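Local coordinates for protein separin (Saccharomyces cerevisiae, PDB 5U1T) that cuts the cohesin subunit Scc1 as a caspase-like cysteine protease, releasing sister chromatids at the onset of anaphase, and is held inactive by securin until then, at residues K171-A174 with L175-V179; P829-V832 with Y833-H837; T846-T849 with C850-N853. All coordinates share one frame; numbering follows the deposited sequence.

Contact 1 of 3, residues K171-A174 with L175-V179; sequences KAHA and LTKIV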
loop_
_atom_site.group_PDB
_atom_site.type_symbol
_atom_site.label_atom_id
_atom_site.label_comp_id
_atom_site.label_asym_id
_atom_site.label_seq_id
_atom_site.Cartn_x
_atom_site.Cartn_y
_atom_site.Cartn_z
ATOM N N LYS A 171 -7.523 -24.836 61.111
ATOM C CA LYS A 171 -8.415 -25.459 62.075
ATOM C C LYS A 171 -7.701 -25.637 63.409
ATOM O O LYS A 171 -6.997 -26.628 63.627
ATOM C CB LYS A 171 -8.919 -26.801 61.552
ATOM C CG LYS A 171 -9.716 -26.713 60.261
ATOM C CD LYS A 171 -11.135 -26.213 60.502
ATOM C CE LYS A 171 -12.017 -26.414 59.276
ATOM N NZ LYS A 171 -13.474 -26.271 59.593
ATOM N N ALA A 172 -7.907 -24.674 64.302
ATOM C CA ALA A 172 -7.209 -24.607 65.579
ATOM C C ALA A 172 -7.446 -25.836 66.436
ATOM O O ALA A 172 -6.549 -26.668 66.582
ATOM C CB ALA A 172 -7.627 -23.357 66.334
ATOM N N HIS A 173 -8.647 -25.931 67.011
ATOM C CA HIS A 173 -9.015 -27.034 67.896
ATOM C C HIS A 173 -8.522 -28.384 67.370
ATOM O O HIS A 173 -7.972 -29.175 68.118
ATOM C CB HIS A 173 -10.531 -27.078 68.106
ATOM C CG HIS A 173 -10.953 -28.105 69.104
ATOM N ND1 HIS A 173 -10.609 -28.027 70.440
ATOM C CD2 HIS A 173 -11.639 -29.267 68.960
ATOM C CE1 HIS A 173 -11.082 -29.086 71.077
ATOM N NE2 HIS A 173 -11.707 -29.855 70.204
ATOM N N ALA A 174 -8.673 -28.623 66.070
ATOM C CA ALA A 174 -8.197 -29.866 65.460
ATOM C C ALA A 174 -6.685 -30.026 65.591
ATOM O O ALA A 174 -6.211 -30.990 66.207
ATOM C CB ALA A 174 -8.600 -29.931 64.018
ATOM N N LEU A 175 -5.938 -29.079 65.027
ATOM C CA LEU A 175 -4.474 -29.114 65.059
ATOM C C LEU A 175 -3.899 -29.221 66.485
ATOM O O LEU A 175 -2.965 -29.989 66.734
ATOM C CB LEU A 175 -3.897 -27.873 64.367
ATOM C CG LEU A 175 -2.374 -27.722 64.427
ATOM C CD1 LEU A 175 -1.686 -28.836 63.674
ATOM C CD2 LEU A 175 -1.916 -26.377 63.910
ATOM N N THR A 176 -4.453 -28.452 67.416
ATOM C CA THR A 176 -3.886 -28.396 68.752
ATOM C C THR A 176 -4.276 -29.657 69.514
ATOM O O THR A 176 -3.527 -30.144 70.365
ATOM C CB THR A 176 -4.345 -27.137 69.515
ATOM O OG1 THR A 176 -5.690 -27.314 69.974
ATOM C CG2 THR A 176 -4.279 -25.892 68.618
ATOM N N LYS A 177 -5.444 -30.200 69.185
ATOM C CA LYS A 177 -5.853 -31.485 69.737
ATOM C C LYS A 177 -4.932 -32.585 69.218
ATOM O O LYS A 177 -4.573 -33.507 69.951
ATOM C CB LYS A 177 -7.302 -31.795 69.378
ATOM C CG LYS A 177 -7.872 -32.968 70.102
ATOM C CD LYS A 177 -9.254 -33.313 69.615
ATOM C CE LYS A 177 -9.822 -34.452 70.452
ATOM N NZ LYS A 177 -11.045 -35.042 69.852
ATOM N N ILE A 178 -4.557 -32.481 67.943
ATOM C CA ILE A 178 -3.635 -33.426 67.322
ATOM C C ILE A 178 -2.300 -33.420 68.068
ATOM O O ILE A 178 -1.695 -34.469 68.271
ATOM C CB ILE A 178 -3.447 -33.102 65.812
ATOM C CG1 ILE A 178 -4.525 -33.805 64.988
ATOM C CG2 ILE A 178 -2.093 -33.535 65.316
ATOM C CD1 ILE A 178 -4.519 -35.320 65.138
ATOM N N VAL A 179 -1.877 -32.239 68.512
ATOM C CA VAL A 179 -0.633 -32.070 69.261
ATOM C C VAL A 179 -0.651 -32.759 70.636
ATOM O O VAL A 179 0.317 -33.415 71.031
ATOM C CB VAL A 179 -0.317 -30.576 69.455
ATOM C CG1 VAL A 179 0.910 -30.384 70.338
ATOM C CG2 VAL A 179 -0.108 -29.917 68.114
#

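Contact 2 of 3, residues P829-V832 with Y833-H837; sequences PIIV and YRCLH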
loop_
_atom_site.group_PDB
_atom_site.type_symbol
_atom_site.label_atom_id
_atom_site.label_comp_id
_atom_site.label_asym_id
_atom_site.label_seq_id
_atom_site.Cartn_x
_atom_site.Cartn_y
_atom_site.Cartn_z
ATOM N N PRO A 829 -10.192 -8.841 -4.068
ATOM C CA PRO A 829 -11.348 -8.321 -4.807
ATOM C C PRO A 829 -11.430 -6.793 -4.874
ATOM O O PRO A 829 -11.745 -6.245 -5.930
ATOM C CB PRO A 829 -12.538 -8.893 -4.032
ATOM C CG PRO A 829 -12.012 -10.165 -3.481
ATOM C CD PRO A 829 -10.597 -9.836 -3.063
ATOM N N ILE A 830 -11.121 -6.097 -3.799
ATOM C CA ILE A 830 -11.176 -4.654 -3.843
ATOM C C ILE A 830 -10.130 -4.079 -4.754
ATOM O O ILE A 830 -10.293 -3.021 -5.289
ATOM C CB ILE A 830 -11.007 -4.043 -2.460
ATOM C CG1 ILE A 830 -11.244 -2.554 -2.507
ATOM C CG2 ILE A 830 -9.613 -4.271 -1.956
ATOM C CD1 ILE A 830 -12.684 -2.196 -2.669
ATOM N N ILE A 831 -9.039 -4.783 -4.921
ATOM C CA ILE A 831 -7.999 -4.295 -5.811
ATOM C C ILE A 831 -8.338 -4.652 -7.251
ATOM O O ILE A 831 -8.223 -3.824 -8.142
ATOM C CB ILE A 831 -6.622 -4.857 -5.448
ATOM C CG1 ILE A 831 -6.251 -4.469 -4.016
ATOM C CG2 ILE A 831 -5.573 -4.306 -6.397
ATOM C CD1 ILE A 831 -6.037 -2.977 -3.806
ATOM N N VAL A 832 -8.772 -5.886 -7.465
ATOM C CA VAL A 832 -9.199 -6.330 -8.775
ATOM C C VAL A 832 -10.347 -5.461 -9.285
ATOM O O VAL A 832 -10.318 -5.004 -10.432
ATOM C CB VAL A 832 -9.603 -7.811 -8.745
ATOM C CG1 VAL A 832 -10.231 -8.238 -10.051
ATOM C CG2 VAL A 832 -8.386 -8.660 -8.450
ATOM N N TYR A 833 -11.341 -5.202 -8.440
ATOM C CA TYR A 833 -12.446 -4.352 -8.859
ATOM C C TYR A 833 -11.964 -2.957 -9.251
ATOM O O TYR A 833 -12.230 -2.507 -10.359
ATOM C CB TYR A 833 -13.529 -4.203 -7.785
ATOM C CG TYR A 833 -14.562 -3.211 -8.273
ATOM C CD1 TYR A 833 -15.365 -3.521 -9.369
ATOM C CD2 TYR A 833 -14.669 -1.935 -7.717
ATOM C CE1 TYR A 833 -16.266 -2.618 -9.872
ATOM C CE2 TYR A 833 -15.571 -1.020 -8.222
ATOM C CZ TYR A 833 -16.367 -1.369 -9.301
ATOM O OH TYR A 833 -17.280 -0.478 -9.825
ATOM N N ARG A 834 -11.275 -2.274 -8.343
ATOM C CA ARG A 834 -10.846 -0.907 -8.587
ATOM C C ARG A 834 -10.021 -0.785 -9.856
ATOM O O ARG A 834 -10.169 0.198 -10.604
ATOM C CB ARG A 834 -10.039 -0.357 -7.413
ATOM C CG ARG A 834 -10.834 -0.061 -6.185
ATOM C CD ARG A 834 -12.015 0.828 -6.477
ATOM N NE ARG A 834 -12.806 1.019 -5.273
ATOM C CZ ARG A 834 -12.624 2.015 -4.408
ATOM N NH1 ARG A 834 -11.686 2.922 -4.633
ATOM N NH2 ARG A 834 -13.388 2.112 -3.320
ATOM N N CYS A 835 -9.168 -1.768 -10.114
ATOM C CA CYS A 835 -8.342 -1.718 -11.309
ATOM C C CYS A 835 -9.191 -1.895 -12.564
ATOM O O CYS A 835 -8.983 -1.213 -13.563
ATOM C CB CYS A 835 -7.254 -2.781 -11.272
ATOM S SG CYS A 835 -5.901 -2.420 -10.168
ATOM N N LEU A 836 -10.145 -2.816 -12.511
ATOM C CA LEU A 836 -11.025 -3.018 -13.649
ATOM C C LEU A 836 -11.912 -1.793 -13.902
ATOM O O LEU A 836 -12.265 -1.517 -15.049
ATOM C CB LEU A 836 -11.891 -4.261 -13.449
ATOM C CG LEU A 836 -11.145 -5.583 -13.650
ATOM C CD1 LEU A 836 -12.047 -6.772 -13.318
ATOM C CD2 LEU A 836 -10.600 -5.666 -15.065
ATOM N N HIS A 837 -12.266 -1.074 -12.836
ATOM C CA HIS A 837 -13.079 0.125 -12.949
ATOM C C HIS A 837 -12.282 1.203 -13.633
ATOM O O HIS A 837 -12.805 1.918 -14.478
ATOM C CB HIS A 837 -13.543 0.609 -11.577
ATOM C CG HIS A 837 -14.137 1.993 -11.572
ATOM N ND1 HIS A 837 -15.400 2.268 -12.055
ATOM C CD2 HIS A 837 -13.656 3.165 -11.097
ATOM C CE1 HIS A 837 -15.661 3.550 -11.887
ATOM N NE2 HIS A 837 -14.620 4.115 -11.301
#

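Contact 3 of 3, residues T846-T849 with C850-N853; sequences TEQT and CLQN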
loop_
_atom_site.group_PDB
_atom_site.type_symbol
_atom_site.label_atom_id
_atom_site.label_comp_id
_atom_site.label_asym_id
_atom_site.label_seq_id
_atom_site.Cartn_x
_atom_site.Cartn_y
_atom_site.Cartn_z
ATOM N N THR A 846 -9.878 6.093 -24.595
ATOM C CA THR A 846 -9.168 5.763 -25.827
ATOM C C THR A 846 -10.113 5.119 -26.845
ATOM O O THR A 846 -9.702 4.725 -27.939
ATOM C CB THR A 846 -7.985 4.828 -25.568
ATOM O OG1 THR A 846 -8.434 3.719 -24.790
ATOM C CG2 THR A 846 -6.898 5.551 -24.820
ATOM N N GLU A 847 -11.375 5.002 -26.456
ATOM C CA GLU A 847 -12.419 4.543 -27.352
ATOM C C GLU A 847 -12.162 3.163 -27.908
ATOM O O GLU A 847 -12.620 2.844 -28.992
ATOM C CB GLU A 847 -12.598 5.524 -28.508
ATOM C CG GLU A 847 -13.211 6.850 -28.099
ATOM C CD GLU A 847 -13.246 7.870 -29.244
ATOM O OE1 GLU A 847 -13.622 9.045 -28.997
ATOM O OE2 GLU A 847 -12.896 7.498 -30.390
ATOM N N GLN A 848 -11.432 2.339 -27.172
ATOM C CA GLN A 848 -11.234 0.967 -27.599
ATOM C C GLN A 848 -12.464 0.184 -27.203
ATOM O O GLN A 848 -12.453 -0.543 -26.219
ATOM C CB GLN A 848 -9.981 0.386 -26.977
ATOM C CG GLN A 848 -8.881 1.403 -26.889
ATOM C CD GLN A 848 -7.580 0.813 -26.430
ATOM O OE1 GLN A 848 -6.843 1.428 -25.656
ATOM N NE2 GLN A 848 -7.273 -0.384 -26.914
ATOM N N THR A 849 -13.530 0.331 -27.978
ATOM C CA THR A 849 -14.845 -0.027 -27.495
ATOM C C THR A 849 -15.026 -1.521 -27.178
ATOM O O THR A 849 -15.904 -1.876 -26.401
ATOM C CB THR A 849 -15.939 0.440 -28.494
ATOM O OG1 THR A 849 -16.151 -0.546 -29.510
ATOM C CG2 THR A 849 -15.564 1.772 -29.127
ATOM N N CYS A 850 -14.186 -2.394 -27.718
ATOM C CA CYS A 850 -14.323 -3.825 -27.419
ATOM C C CYS A 850 -13.832 -4.173 -26.001
ATOM O O CYS A 850 -14.535 -4.829 -25.230
ATOM C CB CYS A 850 -13.573 -4.656 -28.471
ATOM S SG CYS A 850 -13.471 -6.474 -28.145
ATOM N N LEU A 851 -12.614 -3.745 -25.673
ATOM C CA LEU A 851 -12.063 -3.909 -24.337
ATOM C C LEU A 851 -12.942 -3.206 -23.318
ATOM O O LEU A 851 -13.110 -3.666 -22.185
ATOM C CB LEU A 851 -10.641 -3.368 -24.266
ATOM C CG LEU A 851 -9.598 -4.312 -24.867
ATOM C CD1 LEU A 851 -8.219 -3.672 -24.895
ATOM C CD2 LEU A 851 -9.583 -5.628 -24.102
ATOM N N GLN A 852 -13.509 -2.087 -23.738
ATOM C CA GLN A 852 -14.461 -1.336 -22.931
ATOM C C GLN A 852 -15.659 -2.191 -22.470
ATOM O O GLN A 852 -16.076 -2.138 -21.310
ATOM C CB GLN A 852 -14.932 -0.138 -23.744
ATOM C CG GLN A 852 -15.727 0.850 -22.997
ATOM C CD GLN A 852 -16.276 1.915 -23.919
ATOM O OE1 GLN A 852 -17.369 2.447 -23.687
ATOM N NE2 GLN A 852 -15.516 2.246 -24.969
ATOM N N ASN A 853 -16.208 -2.975 -23.397
ATOM C CA ASN A 853 -17.272 -3.926 -23.081
ATOM C C ASN A 853 -16.798 -5.054 -22.194
ATOM O O ASN A 853 -17.462 -5.409 -21.230
ATOM C CB ASN A 853 -17.854 -4.522 -24.359
ATOM C CG ASN A 853 -18.549 -3.492 -25.196
ATOM O OD1 ASN A 853 -19.095 -2.511 -24.666
ATOM N ND2 ASN A 853 -18.522 -3.685 -26.520
#

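Contact 1 of 3, residues K171-A174 with L175-V179
His-173 and Lys-177 both hold CG anti to the backbone N, at chi1 -175° and -170°, which extends the two chains from neighbouring places on the first turns of helix 172-185, one turn apart. The contact is the i to i+4 pairing of an alpha helix at its N-terminal end, with Lys-171 as the N-cap residue. The imidazole meets the lysine by its outer end: His-173 NE2 lies 4.3 Å from Lys-177 CD, an oblique approach to the ring. The two polar ends stay apart, with His-173 NE2 5.2 Å from Lys-177 NZ, because the extended lysine reaches past the ring. Its ammonium, like that of Lys-171, is paired outside this stretch, each in a salt bridge to an acidic side chain of another protein's chain, probably the inhibitor securin. Long basic chains suit this surface, and the small Ala-174 lets an apolar side chain of that partner come close.

The other side of the helix faces the protein interior. Leu-175 packs on Phe-157 and Tyr-200, while Thr-176 meets Tyr-200, Phe-204 and Leu-206. At chi1 77° the buried Thr-176 hydroxyl turns back along the helix, giving a weak hydrogen bond of 3.5 Å from OG1 to His-173 O. With an alanine here in place of the threonine, His-173 O would probably lose this second, weak donor and a gap would open beside Tyr-200 and Phe-204. The main donor to His-173 O remains Lys-177 N, at 2.9 Å. Along the same turn Leu-175 N bonds Lys-171 O at 3.0 Å and Thr-176 N bonds Ala-172 O at 2.9 Å. The next bond in the series joins Ile-178 N to Ala-174 O, 2.8 Å apart.

Contact 2 of 3, residues P829-V832 with Y833-H837
Val-832 and Leu-836 lie side by side and point the same way, one turn apart in the opening of helix 829-845, where i to i+4 neighbours pair along an alpha helix. CG of Leu-836 sits beside its backbone N, opposite the carbonyl carbon (chi1 -75°), which carries CD1 to 4.0 Å from Val-832 CG1; the same side chain also touches Lys-858 and Ala-859 of helix 849-863. Ile-830 and Arg-834 form a second such pair: Ile-830 CD1 comes obliquely to the guanidinium, 4.1 Å from Arg-834 NE. The methyl end of the isoleucine thus lies beside the very nitrogen that is hydrogen-bonded to Ser-874 of helix 872-881. On a third side, Ile-831 CG2 sits 4.2 Å from Cys-835 SG, two compact groups suited to packing on helix 782-805.

Tyr-833 is buried between helices 849-863 and 872-881. His-837 CB covers one face of its ring, 4.1 Å above the plane and offset toward the rim, and the ring also meets Phe-863 with the planes inclined at about 60°. Proline suits position 829 because the first-turn nitrogens of a helix have no carbonyl behind them to bond, whereas Pro-829 O accepts Tyr-833 N at 2.7 Å. The next bond is longer: Arg-834 N reaches Ile-830 O at 3.3 Å from 48° above the carbonyl plane.

Contact 3 of 3, residues T846-T849 with C850-N853
Gln-848 O takes the N-H of Gln-852 at 3.1 Å, with the donor lying in the carbonyl plane and an N-H...O angle of 162°. This is the first full turn of helix 849-863, with Gln-848 at the N-cap. The following bond, from Asn-853 N to Thr-849 O at 3.2 Å, is less well aimed, its donor standing 39° above the carbonyl plane.

Gln-852 has CG anti to its backbone N (chi1 -170°), and the extended chain beyond carries the amide obliquely over Thr-849, with Gln-852 NE2 3.5 Å from Thr-849 CA. Gln-848 and Leu-851 run alongside each other against Tyr-843 of the preceding helix, where a leucine gives an apolar surface. Polar residues such as Thr-849 and Asn-853 fit the exposed side.

Just before the cap, Glu-847 takes a positive phi and ends helix 829-845; its carboxylate OE1 forms a salt bridge with Lys-1507 NZ. Thr-846 is buried against Tyr-1505 and Leu-1508, its hydroxyl bonded to Tyr-842 O. Here the Schellman motif at Glu-847 runs straight into the N-cap at Gln-848, making the short connection of an alpha-alpha hairpin between helices 829-845 and 849-863.

Contacts 2 and 3 belong to one helical hairpin: contact 2 opens helix 829-845, and contact 3 holds the turn into helix 849-863, which packs back on Tyr-833 and Leu-836. Their centres are 18 Å apart and their nearest atoms about 7 Å. Contact 1 lies near the N-terminal end of the elongated chain, its centre 80 Å from that of contact 2 and 97 Å from that of contact 3, on the opposite side of the chain's centre. There it meets another protein. The loop of contact 3, through Thr-846 and Glu-847, instead meets Tyr-1505, Lys-1507 and Leu-1508, near in sequence to Cys-1497, the catalytic cysteine inferred by similarity, but no contact lies at that site.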